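Local coordinates for diaminopropionate ammonia-lyase (PDB 4D9M), which uses pyridoxal 5'-phosphate to convert both L- and D-2,3-diaminopropionate to pyruvate and ammonia by alpha,beta-elimination, at residues 14-19 / 249-254; 201-206 / 233-238; 227-232 / 372-377; 287-292 / 337-342. One frame throughout, in Å; residues are numbered along the deposited sequence.

Contact 1 of 4, residues 14-19 / 249-254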
loop_
_atom_site.group_PDB
_atom_site.type_symbol
_atom_site.label_atom_id
_atom_site.label_comp_id
_atom_site.label_asym_id
_atom_site.label_seq_id
_atom_site.Cartn_x
_atom_site.Cartn_y
_atom_site.Cartn_z
ATOM N N LYS B 14 -32.055 -9.649 15.771
ATOM C CA LYS B 14 -33.432 -9.668 16.270
ATOM C C LYS B 14 -33.544 -10.139 17.725
ATOM O O LYS B 14 -34.598 -10.005 18.355
ATOM C CB LYS B 14 -34.313 -10.531 15.357
ATOM N N PHE B 15 -32.447 -10.672 18.254
ATOM C CA PHE B 15 -32.438 -11.307 19.567
ATOM C C PHE B 15 -31.713 -10.454 20.605
ATOM O O PHE B 15 -31.520 -10.876 21.742
ATOM C CB PHE B 15 -31.831 -12.713 19.457
ATOM C CG PHE B 15 -32.637 -13.649 18.593
ATOM C CD1 PHE B 15 -32.612 -13.538 17.200
ATOM C CD2 PHE B 15 -33.439 -14.628 19.167
ATOM C CE1 PHE B 15 -33.369 -14.387 16.401
ATOM C CE2 PHE B 15 -34.193 -15.482 18.375
ATOM C CZ PHE B 15 -34.161 -15.360 16.991
ATOM N N PHE B 16 -31.329 -9.246 20.198
ATOM C CA PHE B 16 -30.698 -8.265 21.080
ATOM C C PHE B 16 -31.584 -8.008 22.295
ATOM O O PHE B 16 -32.789 -7.818 22.153
ATOM C CB PHE B 16 -30.440 -6.957 20.312
ATOM C CG PHE B 16 -29.897 -5.840 21.164
ATOM C CD1 PHE B 16 -30.758 -5.007 21.884
ATOM C CD2 PHE B 16 -28.526 -5.609 21.239
ATOM C CE1 PHE B 16 -30.257 -3.980 22.671
ATOM C CE2 PHE B 16 -28.022 -4.580 22.025
ATOM C CZ PHE B 16 -28.890 -3.764 22.742
ATOM N N ASN B 17 -30.980 -8.015 23.483
ATOM C CA ASN B 17 -31.709 -7.770 24.734
ATOM C C ASN B 17 -30.943 -6.891 25.717
ATOM O O ASN B 17 -31.481 -6.482 26.747
ATOM C CB ASN B 17 -32.163 -9.088 25.401
ATOM C CG ASN B 17 -31.003 -10.004 25.795
ATOM O OD1 ASN B 17 -29.857 -9.572 25.954
ATOM N ND2 ASN B 17 -31.309 -11.287 25.969
ATOM N N GLY B 18 -29.685 -6.615 25.390
ATOM C CA GLY B 18 -28.829 -5.775 26.223
ATOM C C GLY B 18 -28.392 -6.384 27.543
ATOM O O GLY B 18 -27.953 -5.667 28.440
ATOM N N GLU B 19 -28.513 -7.704 27.677
ATOM C CA GLU B 19 -28.009 -8.373 28.870
ATOM C C GLU B 19 -26.492 -8.467 28.813
ATOM O O GLU B 19 -25.929 -9.163 27.956
ATOM C CB GLU B 19 -28.645 -9.755 29.061
ATOM C CG GLU B 19 -29.898 -9.741 29.935
ATOM N N SER B 249 -22.302 0.659 27.563
ATOM C CA SER B 249 -23.653 0.073 27.532
ATOM C C SER B 249 -23.967 -0.501 26.148
ATOM O O SER B 249 -23.588 0.088 25.133
ATOM C CB SER B 249 -24.736 1.081 27.946
ATOM O OG SER B 249 -25.198 1.818 26.821
ATOM N N PRO B 250 -24.678 -1.643 26.105
ATOM C CA PRO B 250 -25.065 -2.269 24.837
ATOM C C PRO B 250 -25.861 -1.357 23.903
ATOM O O PRO B 250 -25.712 -1.459 22.685
ATOM C CB PRO B 250 -25.937 -3.451 25.277
ATOM C CG PRO B 250 -25.481 -3.762 26.653
ATOM C CD PRO B 250 -25.109 -2.444 27.264
ATOM N N GLN B 251 -26.684 -0.475 24.473
ATOM C CA GLN B 251 -27.566 0.394 23.686
ATOM C C GLN B 251 -26.865 1.580 23.004
ATOM O O GLN B 251 -27.290 2.012 21.935
ATOM C CB GLN B 251 -28.751 0.891 24.531
ATOM C CG GLN B 251 -29.657 -0.206 25.083
ATOM C CD GLN B 251 -29.100 -0.883 26.333
ATOM O OE1 GLN B 251 -27.944 -0.673 26.712
ATOM N NE2 GLN B 251 -29.926 -1.704 26.976
ATOM N N ASN B 252 -25.805 2.107 23.620
ATOM C CA ASN B 252 -25.078 3.252 23.050
ATOM C C ASN B 252 -23.942 2.863 22.106
ATOM O O ASN B 252 -23.245 3.733 21.573
ATOM C CB ASN B 252 -24.513 4.168 24.143
ATOM C CG ASN B 252 -25.547 4.580 25.159
ATOM O OD1 ASN B 252 -25.334 4.422 26.360
ATOM N ND2 ASN B 252 -26.673 5.120 24.690
ATOM N N LEU B 253 -23.750 1.565 21.909
ATOM C CA LEU B 253 -22.711 1.087 21.007
ATOM C C LEU B 253 -23.348 0.355 19.836
ATOM O O LEU B 253 -24.075 -0.621 20.023
ATOM C CB LEU B 253 -21.729 0.166 21.745
ATOM C CG LEU B 253 -20.217 0.338 21.523
ATOM C CD1 LEU B 253 -19.448 -0.868 22.053
ATOM C CD2 LEU B 253 -19.862 0.576 20.066
ATOM N N HIS B 254 -23.084 0.843 18.630
ATOM C CA HIS B 254 -23.536 0.172 17.423
ATOM C C HIS B 254 -22.471 -0.809 16.986
ATOM O O HIS B 254 -21.572 -0.481 16.201
ATOM C CB HIS B 254 -23.848 1.188 16.328
ATOM C CG HIS B 254 -24.762 0.658 15.253
ATOM N ND1 HIS B 254 -25.993 1.162 15.035
ATOM C CD2 HIS B 254 -24.589 -0.372 14.329
ATOM C CE1 HIS B 254 -26.579 0.492 14.021
ATOM N NE2 HIS B 254 -25.717 -0.444 13.588
HETATM O O HOH W 1 -28.112 -3.253 29.133
#
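The loop that follows edge strand 8-12 meets the turn between helix 235-248 and strand 254-260, where Phe16 and Gly18 rest on Pro250. The Phe16 ring reaches the proline with its far end. Its CZ lies 3.9 Å from Pro250 CB, and the two side chains cross at about a right angle. The chi1 of 175° puts the ring opposite the backbone N and sends it over to the turn. The backbone N of Gly18 sits over the centre of one ring face. Gly18 itself runs beside the proline ring, with its O 3.6 Å from Pro250 CG. The turn is the helix-to-strand connection of the alpha/beta fold, away from the catalytic residues. An Asx turn shapes the first loop: Glu19 N donates to Asn17 OD1 at 2.9 Å, from above the carbonyl plane. A water joins the two segments. It donates to Gly18 O at 2.5 Å and accepts from Gln251 NE2 at 3.2 Å. Pro250 also packs on Val245 and on Cys305 of helix 296-305.

Contact 2 of 4, residues 201-206 / 233-238. With 0JO (2-{[(E)-{3-hydroxy-2-methyl-5-[(phosphonooxy)methyl]pyridin-4-yl}methylidene]amino}prop-2-enoic acid), chain D.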
loop_
_atom_site.group_PDB
_atom_site.type_symbol
_atom_site.label_atom_id
_atom_site.label_comp_id
_atom_site.label_asym_id
_atom_site.label_seq_id
_atom_site.Cartn_x
_atom_site.Cartn_y
_atom_site.Cartn_z
ATOM N N TRP B 201 -11.119 -17.622 30.433
ATOM C CA TRP B 201 -9.897 -16.851 30.708
ATOM C C TRP B 201 -9.322 -16.252 29.462
ATOM O O TRP B 201 -8.928 -15.080 29.453
ATOM C CB TRP B 201 -8.827 -17.712 31.379
ATOM C CG TRP B 201 -9.151 -18.115 32.799
ATOM C CD1 TRP B 201 -9.896 -17.401 33.735
ATOM C CD2 TRP B 201 -8.720 -19.330 33.502
ATOM N NE1 TRP B 201 -9.970 -18.081 34.920
ATOM C CE2 TRP B 201 -9.281 -19.242 34.852
ATOM C CE3 TRP B 201 -7.961 -20.442 33.160
ATOM C CZ2 TRP B 201 -9.082 -20.237 35.799
ATOM C CZ3 TRP B 201 -7.767 -21.439 34.124
ATOM C CH2 TRP B 201 -8.310 -21.332 35.412
ATOM N N ILE B 202 -9.260 -17.063 28.406
ATOM C CA ILE B 202 -8.777 -16.622 27.099
ATOM C C ILE B 202 -9.531 -15.374 26.633
ATOM O O ILE B 202 -8.916 -14.390 26.234
ATOM C CB ILE B 202 -8.866 -17.755 26.050
ATOM C CG1 ILE B 202 -7.785 -18.803 26.329
ATOM C CG2 ILE B 202 -8.713 -17.203 24.642
ATOM C CD1 ILE B 202 -7.908 -20.071 25.521
ATOM N N MET B 203 -10.859 -15.428 26.715
ATOM C CA MET B 203 -11.730 -14.302 26.372
ATOM C C MET B 203 -11.503 -13.099 27.280
ATOM O O MET B 203 -11.462 -11.964 26.804
ATOM C CB MET B 203 -13.193 -14.732 26.401
ATOM C CG MET B 203 -13.616 -15.505 25.170
ATOM S SD MET B 203 -15.232 -16.263 25.361
ATOM C CE MET B 203 -16.318 -14.891 24.981
ATOM N N GLN B 204 -11.334 -13.364 28.577
ATOM C CA GLN B 204 -10.979 -12.337 29.559
ATOM C C GLN B 204 -9.617 -11.719 29.252
ATOM O O GLN B 204 -9.417 -10.523 29.453
ATOM C CB GLN B 204 -10.971 -12.917 30.978
ATOM C CG GLN B 204 -12.322 -13.423 31.464
ATOM C CD GLN B 204 -12.329 -13.809 32.932
ATOM O OE1 GLN B 204 -13.212 -13.397 33.677
ATOM N NE2 GLN B 204 -11.351 -14.594 33.353
ATOM N N GLY B 205 -8.685 -12.535 28.764
ATOM C CA GLY B 205 -7.350 -12.061 28.404
ATOM C C GLY B 205 -7.359 -11.076 27.247
ATOM O O GLY B 205 -6.566 -10.135 27.225
ATOM N N TYR B 206 -8.259 -11.304 26.290
ATOM C CA TYR B 206 -8.418 -10.436 25.115
ATOM C C TYR B 206 -8.841 -9.001 25.464
ATOM O O TYR B 206 -8.473 -8.068 24.762
ATOM C CB TYR B 206 -9.439 -11.019 24.119
ATOM C CG TYR B 206 -9.109 -12.366 23.492
ATOM C CD1 TYR B 206 -7.792 -12.808 23.352
ATOM C CD2 TYR B 206 -10.130 -13.179 22.998
ATOM C CE1 TYR B 206 -7.502 -14.033 22.763
ATOM C CE2 TYR B 206 -9.860 -14.397 22.404
ATOM C CZ TYR B 206 -8.542 -14.821 22.288
ATOM O OH TYR B 206 -8.275 -16.038 21.703
ATOM N N VAL B 233 -14.880 -18.005 15.536
ATOM C CA VAL B 233 -15.846 -18.632 16.448
ATOM C C VAL B 233 -16.487 -17.628 17.420
ATOM O O VAL B 233 -17.455 -17.953 18.111
ATOM C CB VAL B 233 -15.242 -19.827 17.229
ATOM C CG1 VAL B 233 -14.910 -20.970 16.279
ATOM C CG2 VAL B 233 -14.020 -19.405 18.032
ATOM N N GLY B 234 -15.935 -16.418 17.473
ATOM C CA GLY B 234 -16.509 -15.334 18.272
ATOM C C GLY B 234 -16.020 -15.213 19.702
ATOM O O GLY B 234 -16.706 -14.641 20.541
ATOM N N ALA B 235 -14.833 -15.749 19.979
ATOM C CA ALA B 235 -14.197 -15.597 21.285
ATOM C C ALA B 235 -13.734 -14.153 21.475
ATOM O O ALA B 235 -13.968 -13.547 22.529
ATOM C CB ALA B 235 -13.025 -16.559 21.425
ATOM N N MET B 236 -13.068 -13.616 20.448
ATOM C CA MET B 236 -12.553 -12.252 20.475
ATOM C C MET B 236 -13.694 -11.241 20.499
ATOM O O MET B 236 -13.708 -10.363 21.347
ATOM C CB MET B 236 -11.616 -11.986 19.295
ATOM C CG MET B 236 -11.083 -10.554 19.240
ATOM S SD MET B 236 -12.234 -9.337 18.534
ATOM C CE MET B 236 -11.446 -7.830 19.068
ATOM N N ALA B 237 -14.633 -11.370 19.563
ATOM C CA ALA B 237 -15.820 -10.524 19.538
ATOM C C ALA B 237 -16.540 -10.556 20.890
ATOM O O ALA B 237 -16.795 -9.507 21.480
ATOM C CB ALA B 237 -16.753 -10.943 18.411
ATOM N N GLY B 238 -16.822 -11.764 21.384
ATOM C CA GLY B 238 -17.499 -11.963 22.664
ATOM C C GLY B 238 -16.790 -11.345 23.853
ATOM O O GLY B 238 -17.413 -10.663 24.676
HETATM O O 0JO D . -5.598 -18.168 15.940
HETATM C C 0JO D . -6.456 -19.004 15.574
HETATM O OXT 0JO D . -6.236 -20.245 15.607
HETATM C CA 0JO D . -7.746 -18.499 15.092
HETATM C CB 0JO D . -8.809 -19.281 14.933
HETATM N N 0JO D . -7.795 -17.189 14.795
HETATM C C4A 0JO D . -8.782 -16.418 15.005
HETATM C C4 0JO D . -8.682 -14.982 14.628
HETATM C C3 0JO D . -7.462 -14.446 14.228
HETATM O O3 0JO D . -6.341 -15.222 14.163
HETATM C C2 0JO D . -7.391 -13.101 13.885
HETATM C C2A 0JO D . -6.088 -12.508 13.448
HETATM N N1 0JO D . -8.478 -12.301 13.937
HETATM C C6 0JO D . -9.661 -12.791 14.327
HETATM C C5 0JO D . -9.790 -14.132 14.676
HETATM C C5A 0JO D . -11.153 -14.616 15.098
HETATM O OP4 0JO D . -11.198 -14.703 16.512
HETATM P P 0JO D . -12.198 -15.749 17.200
HETATM O OP3 0JO D . -13.548 -15.400 16.632
HETATM O OP1 0JO D . -12.014 -15.454 18.666
HETATM O OP2 0JO D . -11.710 -17.107 16.745
#
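With CG opposite the carbonyl carbon (chi1 -78°) and a bend at chi3 (82°), Met203 lays its chain along the start of helix 235-248. Its CG touches Ala235 O at 3.3 Å, and its CE ends 3.8 Å from Gly238 C. A similar first torsion in Tyr206, -62°, carries that ring to Ala235 and Met236. Ala235 O lies at the ring edge, while Tyr206 CD2 comes 3.6 Å from Met236 CA. One ring face is covered within the helix by Ile202 O. The helix start pressed by these side chains is the phosphate-binding turn of the cofactor site, a glycine-rich strand-turn-helix. Gly234, at the N-cap position, donates its N to OP3 of the bound 0JO at 2.7 Å. Met236 N donates to OP1 of 0JO at 2.8 Å. The helix N-terminus thus faces the phosphate and would favour its negative charge. Ala235 CB lies 3.1 Å from OP1 of 0JO. The Tyr206 hydroxyl is hydrogen-bonded to Lys77 NZ, the lysine that carries the cofactor before substrate binds.

Contact 3 of 4, residues 227-232 / 372-377. With 0JO (2-{[(E)-{3-hydroxy-2-methyl-5-[(phosphonooxy)methyl]pyridin-4-yl}methylidene]amino}prop-2-enoic acid), chain D.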
loop_
_atom_site.group_PDB
_atom_site.type_symbol
_atom_site.label_atom_id
_atom_site.label_comp_id
_atom_site.label_asym_id
_atom_site.label_seq_id
_atom_site.Cartn_x
_atom_site.Cartn_y
_atom_site.Cartn_z
ATOM N N VAL B 227 -18.468 -0.122 16.800
ATOM C CA VAL B 227 -17.348 -1.045 16.753
ATOM C C VAL B 227 -17.609 -2.155 15.739
ATOM O O VAL B 227 -18.703 -2.721 15.685
ATOM C CB VAL B 227 -16.946 -1.595 18.149
ATOM C CG1 VAL B 227 -18.028 -2.489 18.748
ATOM C CG2 VAL B 227 -15.607 -2.322 18.072
ATOM N N LEU B 228 -16.608 -2.417 14.905
ATOM C CA LEU B 228 -16.643 -3.529 13.968
ATOM C C LEU B 228 -15.756 -4.638 14.527
ATOM O O LEU B 228 -14.571 -4.415 14.808
ATOM C CB LEU B 228 -16.134 -3.083 12.602
ATOM C CG LEU B 228 -16.963 -2.064 11.819
ATOM C CD1 LEU B 228 -16.040 -1.169 11.008
ATOM C CD2 LEU B 228 -17.944 -2.772 10.900
ATOM N N LEU B 229 -16.340 -5.818 14.721
ATOM C CA LEU B 229 -15.606 -6.962 15.262
ATOM C C LEU B 229 -15.667 -8.134 14.311
ATOM O O LEU B 229 -16.747 -8.670 14.035
ATOM C CB LEU B 229 -16.147 -7.365 16.637
ATOM C CG LEU B 229 -16.057 -6.281 17.722
ATOM C CD1 LEU B 229 -16.801 -6.699 18.980
ATOM C CD2 LEU B 229 -14.603 -5.942 18.023
ATOM N N GLN B 230 -14.506 -8.508 13.778
ATOM C CA GLN B 230 -14.405 -9.695 12.945
ATOM C C GLN B 230 -14.603 -10.930 13.820
ATOM O O GLN B 230 -14.322 -10.903 15.022
ATOM C CB GLN B 230 -13.074 -9.759 12.170
ATOM C CG GLN B 230 -11.807 -9.582 12.997
ATOM C CD GLN B 230 -11.430 -8.123 13.182
ATOM O OE1 GLN B 230 -11.986 -7.424 14.035
ATOM N NE2 GLN B 230 -10.480 -7.655 12.385
ATOM N N ALA B 231 -15.101 -12.001 13.215
ATOM C CA ALA B 231 -15.394 -13.208 13.967
ATOM C C ALA B 231 -14.993 -14.472 13.230
ATOM O O ALA B 231 -15.196 -14.594 12.017
ATOM C CB ALA B 231 -16.870 -13.257 14.337
ATOM N N GLY B 232 -14.399 -15.391 13.985
ATOM C CA GLY B 232 -14.211 -16.771 13.567
ATOM C C GLY B 232 -15.243 -17.570 14.332
ATOM O O GLY B 232 -16.357 -17.768 13.851
ATOM N N LEU B 372 -14.608 2.477 15.878
ATOM C CA LEU B 372 -13.483 1.670 16.333
ATOM C C LEU B 372 -13.408 0.395 15.510
ATOM O O LEU B 372 -14.402 -0.328 15.373
ATOM C CB LEU B 372 -13.603 1.324 17.821
ATOM C CG LEU B 372 -12.525 0.437 18.470
ATOM C CD1 LEU B 372 -11.109 0.966 18.257
ATOM C CD2 LEU B 372 -12.810 0.252 19.953
ATOM N N VAL B 373 -12.213 0.144 14.979
ATOM C CA VAL B 373 -11.891 -1.030 14.179
ATOM C C VAL B 373 -10.708 -1.747 14.842
ATOM O O VAL B 373 -9.767 -1.100 15.323
ATOM C CB VAL B 373 -11.474 -0.620 12.745
ATOM C CG1 VAL B 373 -11.157 -1.844 11.896
ATOM C CG2 VAL B 373 -12.550 0.231 12.078
ATOM N N ILE B 374 -10.756 -3.078 14.859
ATOM C CA ILE B 374 -9.663 -3.878 15.417
ATOM C C ILE B 374 -8.872 -4.551 14.303
ATOM O O ILE B 374 -9.380 -5.458 13.627
ATOM C CB ILE B 374 -10.169 -4.955 16.418
ATOM C CG1 ILE B 374 -11.235 -4.386 17.369
ATOM C CG2 ILE B 374 -9.000 -5.585 17.176
ATOM C CD1 ILE B 374 -10.762 -3.241 18.241
ATOM N N SER B 375 -7.642 -4.089 14.095
ATOM C CA SER B 375 -6.716 -4.783 13.199
ATOM C C SER B 375 -6.063 -5.904 13.991
ATOM O O SER B 375 -5.080 -5.691 14.709
ATOM C CB SER B 375 -5.661 -3.842 12.631
ATOM O OG SER B 375 -5.035 -4.430 11.507
ATOM N N THR B 376 -6.635 -7.094 13.858
ATOM C CA THR B 376 -6.327 -8.209 14.741
ATOM C C THR B 376 -4.957 -8.856 14.479
ATOM O O THR B 376 -4.390 -9.478 15.375
ATOM C CB THR B 376 -7.453 -9.269 14.719
ATOM O OG1 THR B 376 -7.777 -9.614 13.366
ATOM C CG2 THR B 376 -8.705 -8.744 15.402
ATOM N N GLU B 377 -4.430 -8.699 13.264
ATOM C CA GLU B 377 -3.104 -9.216 12.909
ATOM C C GLU B 377 -2.436 -8.425 11.776
ATOM O O GLU B 377 -3.109 -7.838 10.932
ATOM C CB GLU B 377 -3.191 -10.689 12.501
ATOM C CG GLU B 377 -4.117 -10.930 11.318
ATOM C CD GLU B 377 -3.879 -12.244 10.608
ATOM O OE1 GLU B 377 -3.258 -13.170 11.193
ATOM O OE2 GLU B 377 -4.331 -12.350 9.450
HETATM O O 0JO D . -5.598 -18.168 15.940
HETATM C C 0JO D . -6.456 -19.004 15.574
HETATM O OXT 0JO D . -6.236 -20.245 15.607
HETATM C CA 0JO D . -7.746 -18.499 15.092
HETATM C CB 0JO D . -8.809 -19.281 14.933
HETATM N N 0JO D . -7.795 -17.189 14.795
HETATM C C4A 0JO D . -8.782 -16.418 15.005
HETATM C C4 0JO D . -8.682 -14.982 14.628
HETATM C C3 0JO D . -7.462 -14.446 14.228
HETATM O O3 0JO D . -6.341 -15.222 14.163
HETATM C C2 0JO D . -7.391 -13.101 13.885
HETATM C C2A 0JO D . -6.088 -12.508 13.448
HETATM N N1 0JO D . -8.478 -12.301 13.937
HETATM C C6 0JO D . -9.661 -12.791 14.327
HETATM C C5 0JO D . -9.790 -14.132 14.676
HETATM C C5A 0JO D . -11.153 -14.616 15.098
HETATM O OP4 0JO D . -11.198 -14.703 16.512
HETATM P P 0JO D . -12.198 -15.749 17.200
HETATM O OP3 0JO D . -13.548 -15.400 16.632
HETATM O OP1 0JO D . -12.014 -15.454 18.666
HETATM O OP2 0JO D . -11.710 -17.107 16.745
HETATM O O HOH W 2 -12.460 -4.806 13.098
#
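Gln230 brings its side-chain amide over the end of strand 372-375, where CD lies 3.6 Å from Thr376 CG2. NE2 donates to Ile374 O at 2.8 Å, nearly in line with the carbonyl bond but 22° out of the glutamine amide plane. With CG between backbone N and carbonyl carbon (chi1 52°), a bend at chi2 turns the amide across the gap. The same NE2 is hydrogen-bonded to Ser339 O, which leaves both amide hydrogens with a partner. The two strands are parallel neighbours in the central sheet of this pyridoxal-phosphate fold, and they splay toward their C-terminal ends. At the N-terminal end Leu228 N donates a hydrogen bond to Leu372 O at 3.1 Å. Further on, a water accepts from Ile374 N and lies within bonding distance of Leu228 O and Gln230 OE1. Leu229 CD2 and Ile374 CG1 touch at 3.8 Å, side by side. Past the strands, Thr376 OG1 donates to N1 of 0JO and Gly232 N to its phosphate OP3, both at 2.8 Å.

Contact 4 of 4, residues 287-292 / 337-342. With 0JO (2-{[(E)-{3-hydroxy-2-methyl-5-[(phosphonooxy)methyl]pyridin-4-yl}methylidene]amino}prop-2-enoic acid), chain D.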
loop_
_atom_site.group_PDB
_atom_site.type_symbol
_atom_site.label_atom_id
_atom_site.label_comp_id
_atom_site.label_asym_id
_atom_site.label_seq_id
_atom_site.Cartn_x
_atom_site.Cartn_y
_atom_site.Cartn_z
ATOM N N ALA B 287 -8.096 -16.745 6.836
ATOM C CA ALA B 287 -7.697 -17.785 7.779
ATOM C C ALA B 287 -7.635 -17.174 9.173
ATOM O O ALA B 287 -6.905 -16.206 9.416
ATOM C CB ALA B 287 -6.352 -18.387 7.387
ATOM N N GLY B 288 -8.415 -17.740 10.081
ATOM C CA GLY B 288 -8.616 -17.146 11.393
ATOM C C GLY B 288 -10.095 -16.917 11.609
ATOM O O GLY B 288 -10.580 -16.966 12.737
ATOM N N LEU B 289 -10.814 -16.685 10.514
ATOM C CA LEU B 289 -12.252 -16.430 10.570
ATOM C C LEU B 289 -13.083 -17.619 10.072
ATOM O O LEU B 289 -14.302 -17.514 9.898
ATOM C CB LEU B 289 -12.601 -15.133 9.829
ATOM C CG LEU B 289 -11.804 -13.880 10.222
ATOM C CD1 LEU B 289 -12.251 -12.655 9.442
ATOM C CD2 LEU B 289 -11.885 -13.615 11.715
ATOM N N ALA B 290 -12.413 -18.747 9.853
ATOM C CA ALA B 290 -13.088 -20.005 9.541
ATOM C C ALA B 290 -13.877 -20.476 10.760
ATOM O O ALA B 290 -13.455 -20.273 11.901
ATOM C CB ALA B 290 -12.082 -21.065 9.111
ATOM N N CYS B 291 -15.024 -21.096 10.514
ATOM C CA CYS B 291 -15.897 -21.530 11.593
ATOM C C CYS B 291 -16.723 -22.727 11.162
ATOM O O CYS B 291 -17.385 -22.696 10.121
ATOM C CB CYS B 291 -16.819 -20.386 12.027
ATOM S SG CYS B 291 -17.833 -20.748 13.481
ATOM N N GLY B 292 -16.662 -23.784 11.960
ATOM C CA GLY B 292 -17.531 -24.933 11.774
ATOM C C GLY B 292 -18.635 -24.825 12.802
ATOM O O GLY B 292 -19.810 -24.682 12.457
ATOM N N GLY B 337 -3.392 -8.108 8.129
ATOM C CA GLY B 337 -3.593 -9.397 7.449
ATOM C C GLY B 337 -5.033 -9.636 7.040
ATOM O O GLY B 337 -5.920 -8.828 7.352
ATOM N N GLU B 338 -5.267 -10.750 6.345
ATOM C CA GLU B 338 -6.586 -11.073 5.784
ATOM C C GLU B 338 -7.712 -11.016 6.825
ATOM O O GLU B 338 -8.724 -10.330 6.624
ATOM C CB GLU B 338 -6.573 -12.439 5.100
ATOM C CG GLU B 338 -5.468 -12.635 4.069
ATOM C CD GLU B 338 -4.129 -13.043 4.682
ATOM O OE1 GLU B 338 -3.089 -12.547 4.192
ATOM O OE2 GLU B 338 -4.113 -13.852 5.648
ATOM N N SER B 339 -7.518 -11.725 7.936
ATOM C CA SER B 339 -8.472 -11.716 9.040
ATOM C C SER B 339 -8.448 -10.392 9.800
ATOM O O SER B 339 -9.409 -10.045 10.491
ATOM C CB SER B 339 -8.180 -12.867 10.006
ATOM O OG SER B 339 -8.388 -14.113 9.376
ATOM N N GLY B 340 -7.350 -9.658 9.669
ATOM C CA GLY B 340 -7.171 -8.431 10.421
ATOM C C GLY B 340 -7.867 -7.214 9.844
ATOM O O GLY B 340 -8.124 -6.260 10.556
ATOM N N ALA B 341 -8.182 -7.250 8.558
ATOM C CA ALA B 341 -8.530 -6.035 7.830
ATOM C C ALA B 341 -9.995 -5.937 7.410
ATOM O O ALA B 341 -10.452 -4.865 7.003
ATOM C CB ALA B 341 -7.628 -5.891 6.617
ATOM N N VAL B 342 -10.724 -7.045 7.520
ATOM C CA VAL B 342 -12.079 -7.139 6.976
ATOM C C VAL B 342 -13.078 -6.120 7.561
ATOM O O VAL B 342 -14.038 -5.753 6.897
ATOM C CB VAL B 342 -12.636 -8.574 7.074
ATOM C CG1 VAL B 342 -12.984 -8.932 8.511
ATOM C CG2 VAL B 342 -13.845 -8.739 6.167
HETATM O O 0JO D . -5.598 -18.168 15.940
HETATM C C 0JO D . -6.456 -19.004 15.574
HETATM O OXT 0JO D . -6.236 -20.245 15.607
HETATM C CA 0JO D . -7.746 -18.499 15.092
HETATM C CB 0JO D . -8.809 -19.281 14.933
HETATM N N 0JO D . -7.795 -17.189 14.795
HETATM C C4A 0JO D . -8.782 -16.418 15.005
HETATM C C4 0JO D . -8.682 -14.982 14.628
HETATM C C3 0JO D . -7.462 -14.446 14.228
HETATM O O3 0JO D . -6.341 -15.222 14.163
HETATM C C2 0JO D . -7.391 -13.101 13.885
HETATM C C2A 0JO D . -6.088 -12.508 13.448
HETATM N N1 0JO D . -8.478 -12.301 13.937
HETATM C C6 0JO D . -9.661 -12.791 14.327
HETATM C C5 0JO D . -9.790 -14.132 14.676
HETATM C C5A 0JO D . -11.153 -14.616 15.098
HETATM O OP4 0JO D . -11.198 -14.703 16.512
HETATM P P 0JO D . -12.198 -15.749 17.200
HETATM O OP3 0JO D . -13.548 -15.400 16.632
HETATM O OP1 0JO D . -12.014 -15.454 18.666
HETATM O OP2 0JO D . -11.710 -17.107 16.745
HETATM O O HOH W 3 -5.751 -14.371 7.949
#
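Ala287 opens the contact with its carbonyl oxygen, which takes a hydrogen bond of 2.6 Å from Ser339 OG. The hydroxyl approaches from above the carbonyl plane, 70° out of it, and not along a lone pair. The serine chi1 of -65° sets OG opposite its own carbonyl carbon and turns it to the loop. A water gives a second link: it lies 2.6 Å from Ala287 O and accepts from Ser339 N at 3.2 Å. The same water lies 2.9 Å from Glu338 OE2. Gly288 follows, with its CA 3.6 Å from Ser339 OG. Its O faces the cofactor adduct, 2.9 Å from C4A of 0JO. Leu289 then reaches back to helix 338-351. Its CG lies against Ser339 OG, and its CD1 meets Val342 CG1 tip to tip at 3.9 Å. The other branch, CD2, packs 3.5 Å from C6 of the 0JO pyridine ring. Further along, Cys291 forms a disulfide with Cys265. Through Gly288 and Leu289 the loop forms part of the wall of the pyridoxal-phosphate pocket, and it is held to residues 339-342 by polar and apolar contacts. The hydroxyl above the carbonyl plane and the water closer to that plane both sit against Ala287 O. Ser339 thus ties down the carbonyl just before Gly288 and Leu289, the two residues that meet the aminoacrylate adduct of the cofactor.

In the fold
Contacts 2, 3 and 4 all touch the bound 0JO; contact 1 lies away from it. Strand 226-230 leads into helix 235-248, so segments 227-232 and 233-238 run on into each other as one phosphate-binding unit; the centres of contacts 2 and 3 are 12 Å apart. Met236 packs on Leu229 and Ile374 between them. Contacts 3 and 4 are 10 Å apart by centres and are joined by a probable hydrogen bond from Gly337 N to Glu377 O, 2.8 Å. Contact 4 touches contact 2 through Cys291 and Val233. Contact 1 lies at the other end of strand 226-230, where His254 O is 3.2 Å from Val227 N. Its centre is 25 Å from that of contact 4.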